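PDB 3VZH: pre-crRNA processing endonuclease from Streptococcus pyogenes serotype M1, which probably cleaves precursor CRISPR RNA as a Cas5d-type endoribonuclease, helping to supply the guide RNAs of a microbial immune system. Local coordinates for residues Q16-T21 with V137-R142. Numbering follows the deposited sequence.
Sequences QRALFT and VFLGTR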
loop_
_atom_site.group_PDB
_atom_site.type_symbol
_atom_site.label_atom_id
_atom_site.label_comp_id
_atom_site.label_asym_id
_atom_site.label_seq_id
_atom_site.Cartn_x
_atom_site.Cartn_y
_atom_site.Cartn_z
ATOM N N GLN A 16 1.147 11.514 11.066
ATOM C CA GLN A 16 2.013 12.678 11.176
ATOM C C GLN A 16 3.381 12.496 10.483
ATOM O O GLN A 16 3.986 13.484 10.014
ATOM C CB GLN A 16 2.250 12.977 12.691
ATOM C CG GLN A 16 1.033 13.661 13.346
ATOM C CD GLN A 16 0.519 14.822 12.507
ATOM O OE1 GLN A 16 -0.595 14.771 11.964
ATOM N NE2 GLN A 16 1.332 15.866 12.377
ATOM N N ARG A 17 3.899 11.257 10.504
ATOM C CA ARG A 17 5.181 10.934 9.895
ATOM C C ARG A 17 5.089 9.618 9.116
ATOM O O ARG A 17 4.304 8.716 9.489
ATOM C CB ARG A 17 6.214 10.729 10.999
ATOM C CG ARG A 17 6.501 12.031 11.779
ATOM C CD ARG A 17 7.162 13.067 10.868
ATOM N NE ARG A 17 7.761 14.187 11.600
ATOM C CZ ARG A 17 7.165 15.345 11.818
ATOM N NH1 ARG A 17 5.912 15.556 11.397
ATOM N NH2 ARG A 17 7.839 16.301 12.492
ATOM N N ALA A 18 5.885 9.520 8.056
ATOM C CA ALA A 18 6.012 8.291 7.255
ATOM C C ALA A 18 7.470 8.172 6.832
ATOM O O ALA A 18 8.181 9.198 6.698
ATOM C CB ALA A 18 5.089 8.306 6.011
ATOM N N LEU A 19 7.912 6.934 6.665
ATOM C CA LEU A 19 9.281 6.666 6.212
ATOM C C LEU A 19 9.213 5.475 5.290
ATOM O O LEU A 19 9.248 4.315 5.759
ATOM C CB LEU A 19 10.237 6.361 7.374
ATOM C CG LEU A 19 11.701 6.052 7.026
ATOM C CD1 LEU A 19 12.261 7.260 6.290
ATOM C CD2 LEU A 19 12.588 5.734 8.252
ATOM N N PHE A 20 9.244 5.732 3.987
ATOM C CA PHE A 20 9.168 4.614 2.996
ATOM C C PHE A 20 10.552 4.376 2.445
ATOM O O PHE A 20 11.081 5.197 1.730
ATOM C CB PHE A 20 8.191 5.070 1.894
ATOM C CG PHE A 20 6.815 5.278 2.425
ATOM C CD1 PHE A 20 6.171 4.248 3.121
ATOM C CD2 PHE A 20 6.125 6.473 2.235
ATOM C CE1 PHE A 20 4.925 4.398 3.646
ATOM C CE2 PHE A 20 4.832 6.598 2.763
ATOM C CZ PHE A 20 4.246 5.557 3.442
ATOM N N THR A 21 11.204 3.274 2.791
ATOM C CA THR A 21 12.591 3.186 2.330
ATOM C C THR A 21 12.744 2.136 1.194
ATOM O O THR A 21 11.771 1.434 0.791
ATOM C CB THR A 21 13.502 2.823 3.504
ATOM O OG1 THR A 21 12.975 1.629 4.085
ATOM C CG2 THR A 21 13.423 3.941 4.530
ATOM N N VAL A 137 -1.215 -0.305 12.479
ATOM C CA VAL A 137 -0.850 0.137 11.162
ATOM C C VAL A 137 0.316 1.147 11.281
ATOM O O VAL A 137 0.253 2.080 12.084
ATOM C CB VAL A 137 -2.094 0.839 10.581
ATOM C CG1 VAL A 137 -1.704 1.667 9.401
ATOM C CG2 VAL A 137 -3.114 -0.225 10.166
ATOM N N PHE A 138 1.354 0.898 10.487
ATOM C CA PHE A 138 2.666 1.631 10.504
ATOM C C PHE A 138 2.906 2.179 9.128
ATOM O O PHE A 138 2.534 1.529 8.123
ATOM C CB PHE A 138 3.801 0.668 10.962
ATOM C CG PHE A 138 3.616 0.189 12.376
ATOM C CD1 PHE A 138 3.580 1.099 13.451
ATOM C CD2 PHE A 138 3.444 -1.162 12.660
ATOM C CE1 PHE A 138 3.413 0.679 14.779
ATOM C CE2 PHE A 138 3.264 -1.588 13.986
ATOM C CZ PHE A 138 3.246 -0.673 15.040
ATOM N N LEU A 139 3.473 3.395 9.044
ATOM C CA LEU A 139 3.706 4.024 7.732
ATOM C C LEU A 139 5.182 3.896 7.339
ATOM O O LEU A 139 5.998 4.853 7.529
ATOM C CB LEU A 139 3.290 5.501 7.768
ATOM C CG LEU A 139 1.858 5.676 8.186
ATOM C CD1 LEU A 139 1.334 7.118 8.184
ATOM C CD2 LEU A 139 0.930 4.791 7.307
ATOM N N GLY A 140 5.545 2.679 6.909
ATOM C CA GLY A 140 6.833 2.396 6.337
ATOM C C GLY A 140 7.791 1.939 7.419
ATOM O O GLY A 140 8.699 1.164 7.157
ATOM N N THR A 141 7.616 2.435 8.630
ATOM C CA THR A 141 8.437 2.028 9.771
ATOM C C THR A 141 7.722 2.048 11.129
ATOM O O THR A 141 6.758 2.791 11.287
ATOM C CB THR A 141 9.660 2.959 9.836
ATOM O OG1 THR A 141 10.613 2.406 10.719
ATOM C CG2 THR A 141 9.240 4.310 10.343
ATOM N N ARG A 142 8.208 1.282 12.132
ATOM C CA ARG A 142 7.489 1.141 13.428
ATOM C C ARG A 142 7.268 2.394 14.267
ATOM O O ARG A 142 6.336 2.442 15.079
ATOM C CB ARG A 142 8.022 -0.017 14.304
ATOM C CG ARG A 142 7.069 -1.209 14.497
ATOM C CD ARG A 142 7.786 -2.502 14.903
ATOM N NE ARG A 142 6.976 -3.455 15.703
ATOM C CZ ARG A 142 6.055 -4.300 15.200
ATOM N NH1 ARG A 142 5.799 -4.341 13.904
ATOM N NH2 ARG A 142 5.380 -5.113 15.998
#
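Leu19 N donates a nearly straight hydrogen bond to Leu139 O (3.0 Å, 169° at the hydrogen), joining the loop between helix 118-130 and strand 147-150 to the residue just after strand 17-18, an outermost strand of a small three-stranded antiparallel sheet in this Cas5-family, RRM-like fold. The same carbonyl oxygen also receives a CA-H...O contact from Ala18 CA, at 3.4 Å, so the acceptor has one true hydrogen bond and one weaker CA-H contact, from adjacent residues. A second CA-H...O contact runs the other way, from Gly140 CA to Leu19 O at 3.1 Å.

Side chains pack around this backbone link. Ala18 CB meets Leu139 CB at 3.8 Å in an apolar contact, while the methyl Leu139 CD1 lies against the backbone carbonyl oxygen Arg17 O (3.6 Å). The ring of Phe20 lies obliquely beside the backbone, its CE1 3.7 Å from Leu139 C and equally close to Gly140 N. Its CG stands anti to the carbonyl carbon (chi1 -63°), a torsion that swings the ring back alongside Leu139 and Gly140, although the CB points away from them. Gly140 turns the chain with a positive phi of 92°, which favours glycine, and its CA packs 3.8 Å from Phe20 CD1.

Outward, strand 17-18 pairs with strand 88-93 through backbone hydrogen bonding of Ala18 with Leu92, and Ser33 OG hydrogen-bonds Phe20 N. Helix 39-49 packs on Phe20 through Ala41 and on Leu139 through Ile45. Thr141 OG1 is hydrogen-bonded to Glu143 OE1, while its methyl CG2 rests 3.7 Å from Leu19 CB.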